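Local coordinates for protein transcriptional regulator, TetR family (Vibrio parahaemolyticus, PDB 3HE0) that probably binds regulatory DNA as a transcription factor, pairing a predicted helix-turn-helix motif with an all-helical C-terminal domain, at residues A18-L23 with E60-N65; Q35-E40 with G46-Y51; S72-G77 with W96-S101; A132-L137 with L158-S163. All coordinates share one frame; numbering follows the deposited sequence.

Along the chain, contact 2 lies between the segments of contact 1, and contacts 3 and 4 follow in turn. Contacts 1 and 2, centres about 13 Å apart, touch directly: CD1 of L37 lies 3.3 Å from the backbone N of A20. Contact 3 shares helix 55-74 with contact 1, the two centres about 17 Å apart, whereas those of contacts 2 and 4 are about 36 Å apart. Contacts 3 and 4 adjoin through Q75, whose OE1 is 2.9 Å from Q133 N, a weak hydrogen bond. Glycerol about 4 Å from the side chains of V74 and F160, and sulfate about 3 Å from that of N65 and 4 Å from that of V134, probably come from the crystallisation liquor.

Contact 1 (A18-L23 with E60-N65); sequences AAAEQL and EEVRLN
The first torsion of E21 brings its aliphatic carbon to V62 between two crossing helices. In E21, CG lies beside the backbone N and opposite the carbonyl carbon (chi1 -74°), and the extended chain beyond it carries the carboxylate toward helix 55-74. V62 spreads its two methyls along the contact: CG1 lies 3.8 Å from CG of E21, the two side chains sliding past each other in opposite directions, while CG2 meets CB of A20, also at 3.8 Å. N65 turns its CG away from its own backbone N (chi1 176°), which sends the amide across the end of the E21 side chain at about a right angle. Carboxylate and amide are modelled nearly coplanar but too close together, so their detailed pairing is doubtful. A firmer partner is R69, one helical turn beyond N65, whose NH1 forms a salt bridge with E21 OE1, so a buried carboxylate finds its counter-charge. L17 and I24 extend the apolar patch around V62. The segments 18-23 and 60-65 cross at 88°, their axes 10.2 Å apart, where helix 13-27 meets helix 55-74 and the N-terminal helical bundle is seated on the long connecting helix, as in other TetR-family regulators.

Contact 2 (Q35-E40 with G46-Y51); sequences QKLANE and GTIYRY
No flat group takes part where L37 and A38 meet I48, and the contact is made by aliphatic carbon throughout. The guanidinium of R50 has one face packed within its own segment, with T47 CA 3.7 Å above the plane and over its centre, and takes no part in the apolar meeting. That meeting converges on one methyl. I48 carries CG1 beside its backbone N (chi1 -67°) and runs on nearly extended, so that CD1 is pushed like a probe against helix 34-41. It presses on CB of A38 at 3.4 Å, tighter than usual van der Waals contact, and comes within 3.7 Å of CA of A38, so the packing is tight at this point. L37 crosses I48 obliquely and borders the same methyl with its CD2, 4.1 Å from I48 CD1. The CA atoms of A38 and I48 are 7.0 Å apart. V43, in the connecting turn, touches both A38 and I48, while M34 packs on I48 as well; L37 also touches A19 and A20 of helix 13-27. Two short helices, a tight turn and a shared hydrophobic centre are the hallmarks of the helix-turn-helix motif predicted here for residues 33-52.

Contact 3 (S72-G77 with W96-S101); sequences SAVQAG and WNLAGS
A73 and L98 face each other with CA atoms 7.7 Å apart, A73 near the end of helix 55-74 and L98 opening a type II beta turn to S101, in which G100 adopts the positive phi (82°) that favours glycine. The side chain of L98 does most of the bridging. With CG beside its own backbone N (chi1 -84°), it presents its forked end to the helix, and both methyls meet CB of A73: CD1 and CD2 of L98 each lie 4.0 Å from that carbon. V74 adds a looser touch, its CG2 4.3 Å from CD1 of L98. On the turn side, the carbonyl of L98 is gripped twice: S101 N donates to L98 O at 3.1 Å, and S101 OG donates to the same oxygen at 2.8 Å, in the carbonyl plane. S101 is also the N-cap of helix 102-107, its OG bonded to N104 N, so one serine ties the turn to the helix that follows. N94 ND2 donates to the carbonyls of V74 and A76, where helix 55-74 ends. Across the contact itself no hydrogen bond forms: its cohesion is dispersive and hydrophobic, and the directional chemistry that fixes the loop lies to the side, in the bonds to L98 O.

Contact 4 (A132-L137 with L158-S163); sequences AQVDRL and LSFEAS
F160 reaches from the first turn of helix 160-171 to V134 and L137 on helix 132-143, joining two helices of the TetR-type all-helical C-terminal domain with its aromatic ring. Its first torsion explains the reach: CG stands opposite the carbonyl carbon and beside the backbone N (chi1 -63°), which throws the ring outward across the 9.6 Å between the CA atoms of V134 and F160. The second torsion (chi2 -44°) then sets the turn of the ring. The two aliphatic partners lie one helical turn apart and meet different parts of it. L137 holds its CG away from its backbone N and brings CD2 to the ring edge, near the ring plane, 3.9 Å from CZ of F160; the two side chains cross at a slant. V134 approaches obliquely. Its CG1, anti to the backbone N, lies 3.9 Å from CE2 of F160 and 4.1 Å from CD2 of the same ring, as the two side chains slide past each other in opposite directions. Helix 84-97 contributes further neighbours, the ring of Y88 meeting that of F160 and I95 packing on it, so the phenylalanine joins three helices. Next to it in sequence, E161 turns to the dimer: its OE1 forms a salt bridge with K169 of the second subunit, and A162 packs on G157 of that subunit. The backbone carbonyl of F160 is held as well, for S163 OG donates to F160 O at 2.6 Å, tilted 23° from the carbonyl plane.

Contact 1 (A18-L23 with E60-N65)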
loop_
_atom_site.group_PDB
_atom_site.type_symbol
_atom_site.label_atom_id
_atom_site.label_comp_id
_atom_site.label_asym_id
_atom_site.label_seq_id
_atom_site.Cartn_x
_atom_site.Cartn_y
_atom_site.Cartn_z
ATOM N N ALA A 18 -20.238 10.497 -5.667
ATOM C CA ALA A 18 -20.552 9.377 -4.778
ATOM C C ALA A 18 -20.814 8.111 -5.590
ATOM O O ALA A 18 -20.215 7.095 -5.319
ATOM C CB ALA A 18 -21.742 9.694 -3.902
ATOM N N ALA A 19 -21.662 8.194 -6.620
ATOM C CA ALA A 19 -21.920 7.024 -7.494
ATOM C C ALA A 19 -20.622 6.554 -8.139
ATOM O O ALA A 19 -20.317 5.356 -8.149
ATOM C CB ALA A 19 -22.944 7.355 -8.568
ATOM N N ALA A 20 -19.845 7.516 -8.642
ATOM C CA ALA A 20 -18.612 7.216 -9.353
ATOM C C ALA A 20 -17.663 6.481 -8.448
ATOM O O ALA A 20 -17.109 5.460 -8.820
ATOM C CB ALA A 20 -17.945 8.496 -9.842
ATOM N N GLU A 21 -17.451 7.046 -7.269
ATOM C CA GLU A 21 -16.565 6.434 -6.264
ATOM C C GLU A 21 -17.006 5.032 -5.877
ATOM O O GLU A 21 -16.176 4.139 -5.757
ATOM C CB GLU A 21 -16.431 7.348 -5.032
ATOM C CG GLU A 21 -15.561 8.520 -5.374
ATOM C CD GLU A 21 -15.670 9.676 -4.410
ATOM O OE1 GLU A 21 -16.316 9.519 -3.357
ATOM O OE2 GLU A 21 -15.102 10.741 -4.719
ATOM N N GLN A 22 -18.311 4.824 -5.729
ATOM C CA GLN A 22 -18.827 3.480 -5.437
ATOM C C GLN A 22 -18.454 2.491 -6.551
ATOM O O GLN A 22 -17.965 1.379 -6.269
ATOM C CB GLN A 22 -20.346 3.504 -5.204
ATOM C CG GLN A 22 -20.918 2.158 -4.839
ATOM C CD GLN A 22 -20.389 1.629 -3.527
ATOM O OE1 GLN A 22 -20.145 2.393 -2.580
ATOM N NE2 GLN A 22 -20.185 0.322 -3.463
ATOM N N LEU A 23 -18.671 2.898 -7.800
ATOM C CA LEU A 23 -18.377 2.045 -8.960
ATOM C C LEU A 23 -16.871 1.770 -9.084
ATOM O O LEU A 23 -16.461 0.639 -9.380
ATOM C CB LEU A 23 -18.923 2.663 -10.261
ATOM C CG LEU A 23 -20.442 2.636 -10.508
ATOM C CD1 LEU A 23 -20.813 3.175 -11.898
ATOM C CD2 LEU A 23 -21.051 1.249 -10.329
ATOM N N GLU A 60 -10.194 12.484 -12.404
ATOM C CA GLU A 60 -9.327 13.370 -11.628
ATOM C C GLU A 60 -10.056 13.952 -10.437
ATOM O O GLU A 60 -9.470 14.131 -9.359
ATOM C CB GLU A 60 -8.784 14.504 -12.510
ATOM C CG GLU A 60 -7.806 15.433 -11.793
ATOM C CD GLU A 60 -6.543 14.697 -11.233
ATOM O OE1 GLU A 60 -6.118 13.624 -11.772
ATOM O OE2 GLU A 60 -5.989 15.202 -10.220
ATOM N N GLU A 61 -11.334 14.263 -10.639
ATOM C CA GLU A 61 -12.141 14.856 -9.590
ATOM C C GLU A 61 -12.419 13.798 -8.562
ATOM O O GLU A 61 -12.519 14.100 -7.388
ATOM C CB GLU A 61 -13.476 15.396 -10.132
ATOM C CG GLU A 61 -13.331 16.581 -11.045
ATOM C CD GLU A 61 -12.572 17.698 -10.352
ATOM O OE1 GLU A 61 -12.962 18.050 -9.212
ATOM O OE2 GLU A 61 -11.550 18.183 -10.906
ATOM N N VAL A 62 -12.563 12.561 -8.994
ATOM C CA VAL A 62 -12.706 11.466 -8.045
ATOM C C VAL A 62 -11.441 11.367 -7.149
ATOM O O VAL A 62 -11.535 11.400 -5.927
ATOM C CB VAL A 62 -13.047 10.122 -8.765
ATOM C CG1 VAL A 62 -12.729 8.924 -7.886
ATOM C CG2 VAL A 62 -14.525 10.108 -9.174
ATOM N N ARG A 63 -10.264 11.313 -7.762
ATOM C CA ARG A 63 -9.013 11.229 -6.963
ATOM C C ARG A 63 -8.954 12.352 -5.952
ATOM O O ARG A 63 -8.627 12.119 -4.783
ATOM C CB ARG A 63 -7.760 11.280 -7.827
ATOM C CG ARG A 63 -7.639 10.122 -8.809
ATOM C CD ARG A 63 -6.403 10.265 -9.705
ATOM N NE ARG A 63 -6.512 9.355 -10.849
ATOM C CZ ARG A 63 -6.851 9.708 -12.096
ATOM N NH1 ARG A 63 -7.075 10.988 -12.441
ATOM N NH2 ARG A 63 -6.947 8.762 -13.025
ATOM N N LEU A 64 -9.279 13.573 -6.385
ATOM C CA LEU A 64 -9.122 14.720 -5.482
ATOM C C LEU A 64 -10.134 14.636 -4.378
ATOM O O LEU A 64 -9.828 14.995 -3.225
ATOM C CB LEU A 64 -9.249 16.069 -6.205
ATOM C CG LEU A 64 -8.103 16.354 -7.189
ATOM C CD1 LEU A 64 -8.322 17.639 -7.996
ATOM C CD2 LEU A 64 -6.741 16.336 -6.451
ATOM N N ASN A 65 -11.341 14.167 -4.715
ATOM C CA ASN A 65 -12.395 14.092 -3.726
ATOM C C ASN A 65 -12.083 12.992 -2.667
ATOM O O ASN A 65 -12.293 13.210 -1.448
ATOM C CB ASN A 65 -13.771 13.841 -4.398
ATOM C CG ASN A 65 -14.896 13.663 -3.380
ATOM O OD1 ASN A 65 -15.249 14.597 -2.676
ATOM N ND2 ASN A 65 -15.463 12.483 -3.311
#

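Contact 2 (Q35-E40 with G46-Y51)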
loop_
_atom_site.group_PDB
_atom_site.type_symbol
_atom_site.label_atom_id
_atom_site.label_comp_id
_atom_site.label_asym_id
_atom_site.label_seq_id
_atom_site.Cartn_x
_atom_site.Cartn_y
_atom_site.Cartn_z
ATOM N N GLN A 35 -22.571 5.579 -18.670
ATOM C CA GLN A 35 -23.974 5.141 -18.657
ATOM C C GLN A 35 -24.393 4.542 -17.315
ATOM O O GLN A 35 -25.425 4.915 -16.748
ATOM C CB GLN A 35 -24.232 4.126 -19.780
ATOM C CG GLN A 35 -25.705 3.971 -20.154
ATOM C CD GLN A 35 -26.306 5.249 -20.721
ATOM O OE1 GLN A 35 -27.178 5.849 -20.098
ATOM N NE2 GLN A 35 -25.833 5.680 -21.894
ATOM N N LYS A 36 -23.599 3.607 -16.810
ATOM C CA LYS A 36 -23.910 2.970 -15.525
ATOM C C LYS A 36 -23.796 4.024 -14.432
ATOM O O LYS A 36 -24.569 4.006 -13.477
ATOM C CB LYS A 36 -22.986 1.778 -15.237
ATOM C CG LYS A 36 -23.711 0.522 -14.658
ATOM C CD LYS A 36 -23.337 0.173 -13.205
ATOM C CE LYS A 36 -23.985 -1.171 -12.764
ATOM N NZ LYS A 36 -23.695 -1.605 -11.346
ATOM N N LEU A 37 -22.849 4.952 -14.599
ATOM C CA LEU A 37 -22.684 6.047 -13.656
ATOM C C LEU A 37 -23.997 6.783 -13.567
ATOM O O LEU A 37 -24.518 6.989 -12.481
ATOM C CB LEU A 37 -21.544 6.987 -14.070
ATOM C CG LEU A 37 -21.276 8.185 -13.146
ATOM C CD1 LEU A 37 -20.865 7.756 -11.740
ATOM C CD2 LEU A 37 -20.217 9.053 -13.731
ATOM N N ALA A 38 -24.550 7.149 -14.717
ATOM C CA ALA A 38 -25.767 7.947 -14.736
ATOM C C ALA A 38 -26.913 7.148 -14.117
ATOM O O ALA A 38 -27.696 7.693 -13.327
ATOM C CB ALA A 38 -26.100 8.415 -16.158
ATOM N N ASN A 39 -26.972 5.859 -14.463
ATOM C CA ASN A 39 -27.935 4.913 -13.879
ATOM C C ASN A 39 -27.813 4.838 -12.347
ATOM O O ASN A 39 -28.805 4.973 -11.636
ATOM C CB ASN A 39 -27.763 3.493 -14.468
ATOM C CG ASN A 39 -28.186 3.392 -15.941
ATOM O OD1 ASN A 39 -28.890 4.244 -16.462
ATOM N ND2 ASN A 39 -27.746 2.337 -16.609
ATOM N N GLU A 40 -26.599 4.635 -11.862
ATOM C CA GLU A 40 -26.341 4.540 -10.428
ATOM C C GLU A 40 -26.453 5.852 -9.670
ATOM O O GLU A 40 -26.778 5.852 -8.484
ATOM C CB GLU A 40 -24.957 3.948 -10.171
ATOM C CG GLU A 40 -24.882 2.432 -10.360
ATOM C CD GLU A 40 -25.972 1.648 -9.624
ATOM O OE1 GLU A 40 -25.668 1.035 -8.553
ATOM O OE2 GLU A 40 -27.133 1.625 -10.131
ATOM N N GLY A 46 -26.917 13.184 -19.862
ATOM C CA GLY A 46 -26.652 14.584 -20.166
ATOM C C GLY A 46 -26.309 15.390 -18.926
ATOM O O GLY A 46 -25.486 16.281 -18.982
ATOM N N THR A 47 -26.930 15.055 -17.794
ATOM C CA THR A 47 -26.600 15.708 -16.535
ATOM C C THR A 47 -25.112 15.566 -16.177
ATOM O O THR A 47 -24.526 16.487 -15.651
ATOM C CB THR A 47 -27.495 15.185 -15.410
ATOM O OG1 THR A 47 -28.846 15.540 -15.742
ATOM C CG2 THR A 47 -27.124 15.769 -14.049
ATOM N N ILE A 48 -24.500 14.433 -16.474
ATOM C CA ILE A 48 -23.111 14.249 -16.109
ATOM C C ILE A 48 -22.214 15.251 -16.828
ATOM O O ILE A 48 -21.233 15.760 -16.258
ATOM C CB ILE A 48 -22.629 12.829 -16.398
ATOM C CG1 ILE A 48 -23.358 11.862 -15.461
ATOM C CG2 ILE A 48 -21.067 12.717 -16.224
ATOM C CD1 ILE A 48 -23.382 10.468 -15.940
ATOM N N TYR A 49 -22.546 15.532 -18.080
ATOM C CA TYR A 49 -21.768 16.467 -18.881
ATOM C C TYR A 49 -21.982 17.935 -18.547
ATOM O O TYR A 49 -21.258 18.783 -19.051
ATOM C CB TYR A 49 -21.970 16.177 -20.366
ATOM C CG TYR A 49 -21.390 14.807 -20.708
ATOM C CD1 TYR A 49 -20.027 14.634 -20.824
ATOM C CD2 TYR A 49 -22.201 13.706 -20.881
ATOM C CE1 TYR A 49 -19.473 13.409 -21.124
ATOM C CE2 TYR A 49 -21.660 12.465 -21.194
ATOM C CZ TYR A 49 -20.287 12.330 -21.315
ATOM O OH TYR A 49 -19.708 11.109 -21.602
ATOM N N ARG A 50 -22.937 18.236 -17.682
ATOM C CA ARG A 50 -23.089 19.581 -17.162
ATOM C C ARG A 50 -22.144 19.867 -16.013
ATOM O O ARG A 50 -22.056 21.021 -15.551
ATOM C CB ARG A 50 -24.511 19.804 -16.708
ATOM C CG ARG A 50 -25.509 19.584 -17.851
ATOM C CD ARG A 50 -26.697 20.453 -17.706
ATOM N NE ARG A 50 -27.568 19.889 -16.718
ATOM C CZ ARG A 50 -28.505 19.000 -16.994
ATOM N NH1 ARG A 50 -28.675 18.585 -18.250
ATOM N NH2 ARG A 50 -29.255 18.524 -16.007
ATOM N N TYR A 51 -21.456 18.822 -15.573
ATOM C CA TYR A 51 -20.534 18.895 -14.438
ATOM C C TYR A 51 -19.135 18.451 -14.793
ATOM O O TYR A 51 -18.222 18.997 -14.243
ATOM C CB TYR A 51 -21.016 18.065 -13.234
ATOM C CG TYR A 51 -22.267 18.588 -12.649
ATOM C CD1 TYR A 51 -22.255 19.600 -11.698
ATOM C CD2 TYR A 51 -23.490 18.104 -13.078
ATOM C CE1 TYR A 51 -23.468 20.098 -11.179
ATOM C CE2 TYR A 51 -24.660 18.600 -12.603
ATOM C CZ TYR A 51 -24.657 19.594 -11.657
ATOM O OH TYR A 51 -25.887 20.036 -11.200
#

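Contact 3 (S72-G77 with W96-S101)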
loop_
_atom_site.group_PDB
_atom_site.type_symbol
_atom_site.label_atom_id
_atom_site.label_comp_id
_atom_site.label_asym_id
_atom_site.label_seq_id
_atom_site.Cartn_x
_atom_site.Cartn_y
_atom_site.Cartn_z
ATOM N N SER A 72 -9.763 14.534 5.855
ATOM C CA SER A 72 -10.636 14.839 6.974
ATOM C C SER A 72 -10.891 13.622 7.873
ATOM O O SER A 72 -11.054 13.790 9.081
ATOM C CB SER A 72 -11.952 15.503 6.539
ATOM O OG SER A 72 -12.289 15.117 5.229
ATOM N N ALA A 73 -10.939 12.409 7.329
ATOM C CA ALA A 73 -11.077 11.259 8.205
ATOM C C ALA A 73 -9.792 11.147 9.123
ATOM O O ALA A 73 -9.868 11.078 10.358
ATOM C CB ALA A 73 -11.293 10.022 7.389
ATOM N N VAL A 74 -8.625 11.207 8.499
ATOM C CA VAL A 74 -7.368 11.115 9.212
ATOM C C VAL A 74 -7.272 12.162 10.319
ATOM O O VAL A 74 -6.758 11.896 11.392
ATOM C CB VAL A 74 -6.189 11.300 8.273
ATOM C CG1 VAL A 74 -4.879 11.439 9.086
ATOM C CG2 VAL A 74 -6.121 10.129 7.301
ATOM N N GLN A 75 -7.780 13.352 10.060
ATOM C CA GLN A 75 -7.617 14.447 11.005
ATOM C C GLN A 75 -8.802 14.661 11.943
ATOM O O GLN A 75 -8.798 15.614 12.719
ATOM C CB GLN A 75 -7.224 15.701 10.228
ATOM C CG GLN A 75 -5.823 15.494 9.574
ATOM C CD GLN A 75 -5.508 16.494 8.465
ATOM O OE1 GLN A 75 -4.488 17.195 8.501
ATOM N NE2 GLN A 75 -6.388 16.568 7.484
ATOM N N ALA A 76 -9.775 13.745 11.925
ATOM C CA ALA A 76 -11.006 13.925 12.683
ATOM C C ALA A 76 -10.711 13.860 14.175
ATOM O O ALA A 76 -9.992 12.978 14.635
ATOM C CB ALA A 76 -12.057 12.867 12.282
ATOM N N GLY A 77 -11.235 14.824 14.915
ATOM C CA GLY A 77 -11.038 14.890 16.343
ATOM C C GLY A 77 -9.701 15.433 16.789
ATOM O O GLY A 77 -9.429 15.490 17.981
ATOM N N TRP A 96 -6.333 3.542 11.263
ATOM C CA TRP A 96 -6.645 2.139 11.482
ATOM C C TRP A 96 -8.107 1.863 11.150
ATOM O O TRP A 96 -8.442 0.859 10.532
ATOM C CB TRP A 96 -6.377 1.790 12.949
ATOM C CG TRP A 96 -6.644 0.399 13.340
ATOM C CD1 TRP A 96 -7.757 -0.077 13.914
ATOM C CD2 TRP A 96 -5.750 -0.698 13.219
ATOM N NE1 TRP A 96 -7.637 -1.425 14.150
ATOM C CE2 TRP A 96 -6.400 -1.826 13.737
ATOM C CE3 TRP A 96 -4.454 -0.830 12.737
ATOM C CZ2 TRP A 96 -5.819 -3.076 13.758
ATOM C CZ3 TRP A 96 -3.871 -2.073 12.758
ATOM C CH2 TRP A 96 -4.548 -3.185 13.276
ATOM N N ASN A 97 -8.969 2.769 11.583
ATOM C CA ASN A 97 -10.390 2.634 11.340
ATOM C C ASN A 97 -10.843 2.936 9.927
ATOM O O ASN A 97 -11.954 2.662 9.604
ATOM C CB ASN A 97 -11.189 3.440 12.373
ATOM C CG ASN A 97 -11.069 2.844 13.761
ATOM O OD1 ASN A 97 -10.706 3.521 14.720
ATOM N ND2 ASN A 97 -11.307 1.546 13.857
ATOM N N LEU A 98 -9.989 3.455 9.067
ATOM C CA LEU A 98 -10.354 3.570 7.661
ATOM C C LEU A 98 -10.252 2.235 6.926
ATOM O O LEU A 98 -10.773 2.123 5.811
ATOM C CB LEU A 98 -9.460 4.571 6.943
ATOM C CG LEU A 98 -9.923 6.009 7.103
ATOM C CD1 LEU A 98 -8.860 6.941 6.596
ATOM C CD2 LEU A 98 -11.204 6.195 6.328
ATOM N N ALA A 99 -9.555 1.256 7.505
ATOM C CA ALA A 99 -9.275 0.032 6.775
ATOM C C ALA A 99 -10.592 -0.656 6.437
ATOM O O ALA A 99 -11.495 -0.715 7.269
ATOM C CB ALA A 99 -8.374 -0.907 7.586
ATOM N N GLY A 100 -10.681 -1.172 5.217
ATOM C CA GLY A 100 -11.894 -1.814 4.714
ATOM C C GLY A 100 -12.953 -0.857 4.177
ATOM O O GLY A 100 -14.067 -1.275 3.881
ATOM N N SER A 101 -12.624 0.421 4.067
ATOM C CA SER A 101 -13.536 1.428 3.541
ATOM C C SER A 101 -13.391 1.559 2.022
ATOM O O SER A 101 -12.389 1.117 1.439
ATOM C CB SER A 101 -13.230 2.795 4.169
ATOM O OG SER A 101 -12.044 3.376 3.612
#

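Contact 4 (A132-L137 with L158-S163)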
loop_
_atom_site.group_PDB
_atom_site.type_symbol
_atom_site.label_atom_id
_atom_site.label_comp_id
_atom_site.label_asym_id
_atom_site.label_seq_id
_atom_site.Cartn_x
_atom_site.Cartn_y
_atom_site.Cartn_z
ATOM N N ALA A 132 -2.889 19.399 6.488
ATOM C CA ALA A 132 -2.236 20.495 7.200
ATOM C C ALA A 132 -1.954 20.174 8.668
ATOM O O ALA A 132 -0.902 20.553 9.194
ATOM C CB ALA A 132 -3.063 21.819 7.062
ATOM N N GLN A 133 -2.872 19.466 9.330
ATOM C CA GLN A 133 -2.633 19.067 10.717
ATOM C C GLN A 133 -1.561 17.971 10.848
ATOM O O GLN A 133 -0.896 17.902 11.870
ATOM C CB GLN A 133 -3.931 18.677 11.434
ATOM C CG GLN A 133 -4.827 19.876 11.792
ATOM C CD GLN A 133 -5.952 19.477 12.728
ATOM O OE1 GLN A 133 -6.747 18.586 12.418
ATOM N NE2 GLN A 133 -6.022 20.124 13.887
ATOM N N VAL A 134 -1.331 17.159 9.818
ATOM C CA VAL A 134 -0.243 16.143 9.915
ATOM C C VAL A 134 1.097 16.883 9.876
ATOM O O VAL A 134 2.025 16.609 10.652
ATOM C CB VAL A 134 -0.305 15.090 8.782
ATOM C CG1 VAL A 134 0.870 14.103 8.873
ATOM C CG2 VAL A 134 -1.627 14.353 8.838
ATOM N N ASP A 135 1.187 17.859 8.983
ATOM C CA ASP A 135 2.404 18.656 8.898
ATOM C C ASP A 135 2.659 19.431 10.156
ATOM O O ASP A 135 3.812 19.568 10.575
ATOM C CB ASP A 135 2.350 19.598 7.717
ATOM C CG ASP A 135 2.619 18.890 6.424
ATOM O OD1 ASP A 135 3.618 18.111 6.313
ATOM O OD2 ASP A 135 1.812 19.116 5.516
ATOM N N ARG A 136 1.597 19.937 10.767
ATOM C CA ARG A 136 1.763 20.759 11.964
ATOM C C ARG A 136 2.283 19.911 13.119
ATOM O O ARG A 136 3.206 20.338 13.836
ATOM C CB ARG A 136 0.471 21.469 12.349
ATOM C CG ARG A 136 0.718 22.725 13.162
ATOM C CD ARG A 136 -0.604 23.330 13.593
ATOM N NE ARG A 136 -0.530 24.756 13.936
ATOM C CZ ARG A 136 -0.418 25.766 13.059
ATOM N NH1 ARG A 136 -0.381 27.032 13.499
ATOM N NH2 ARG A 136 -0.333 25.527 11.744
ATOM N N LEU A 137 1.738 18.696 13.258
ATOM C CA LEU A 137 2.279 17.706 14.190
ATOM C C LEU A 137 3.795 17.508 13.987
ATOM O O LEU A 137 4.594 17.657 14.917
ATOM C CB LEU A 137 1.552 16.361 14.042
ATOM C CG LEU A 137 2.167 15.188 14.815
ATOM C CD1 LEU A 137 1.981 15.308 16.331
ATOM C CD2 LEU A 137 1.604 13.884 14.371
ATOM N N LEU A 158 7.404 6.540 7.749
ATOM C CA LEU A 158 7.910 5.687 8.819
ATOM C C LEU A 158 6.875 5.334 9.882
ATOM O O LEU A 158 7.079 4.383 10.646
ATOM C CB LEU A 158 9.072 6.382 9.511
ATOM C CG LEU A 158 10.375 6.470 8.732
ATOM C CD1 LEU A 158 11.162 7.648 9.339
ATOM C CD2 LEU A 158 11.143 5.120 8.681
ATOM N N SER A 159 5.763 6.071 9.908
ATOM C CA SER A 159 4.819 5.997 10.999
ATOM C C SER A 159 3.386 5.748 10.457
ATOM O O SER A 159 2.982 4.589 10.258
ATOM C CB SER A 159 4.928 7.261 11.861
ATOM O OG SER A 159 4.634 8.436 11.131
ATOM N N PHE A 160 2.661 6.812 10.143
ATOM C CA PHE A 160 1.315 6.679 9.606
ATOM C C PHE A 160 1.206 5.754 8.402
ATOM O O PHE A 160 0.411 4.816 8.427
ATOM C CB PHE A 160 0.744 8.053 9.244
ATOM C CG PHE A 160 0.589 8.973 10.423
ATOM C CD1 PHE A 160 0.046 8.515 11.626
ATOM C CD2 PHE A 160 0.982 10.291 10.350
ATOM C CE1 PHE A 160 -0.127 9.373 12.722
ATOM C CE2 PHE A 160 0.807 11.158 11.464
ATOM C CZ PHE A 160 0.263 10.685 12.641
ATOM N N GLU A 161 1.976 6.035 7.347
ATOM C CA GLU A 161 1.784 5.370 6.036
ATOM C C GLU A 161 2.098 3.903 6.153
ATOM O O GLU A 161 1.532 3.062 5.419
ATOM C CB GLU A 161 2.615 6.001 4.889
ATOM C CG GLU A 161 1.955 7.286 4.290
ATOM C CD GLU A 161 2.953 8.249 3.641
ATOM O OE1 GLU A 161 3.659 7.857 2.711
ATOM O OE2 GLU A 161 3.042 9.417 4.052
ATOM N N ALA A 162 2.955 3.582 7.096
ATOM C CA ALA A 162 3.347 2.195 7.250
ATOM C C ALA A 162 2.202 1.438 7.903
ATOM O O ALA A 162 1.866 0.339 7.462
ATOM C CB ALA A 162 4.670 2.058 8.032
ATOM N N SER A 163 1.592 2.015 8.929
ATOM C CA SER A 163 0.456 1.368 9.644
ATOM C C SER A 163 -0.910 1.283 8.848
ATOM O O SER A 163 -1.843 0.610 9.262
ATOM C CB SER A 163 0.152 2.200 10.841
ATOM O OG SER A 163 -0.465 3.361 10.351
#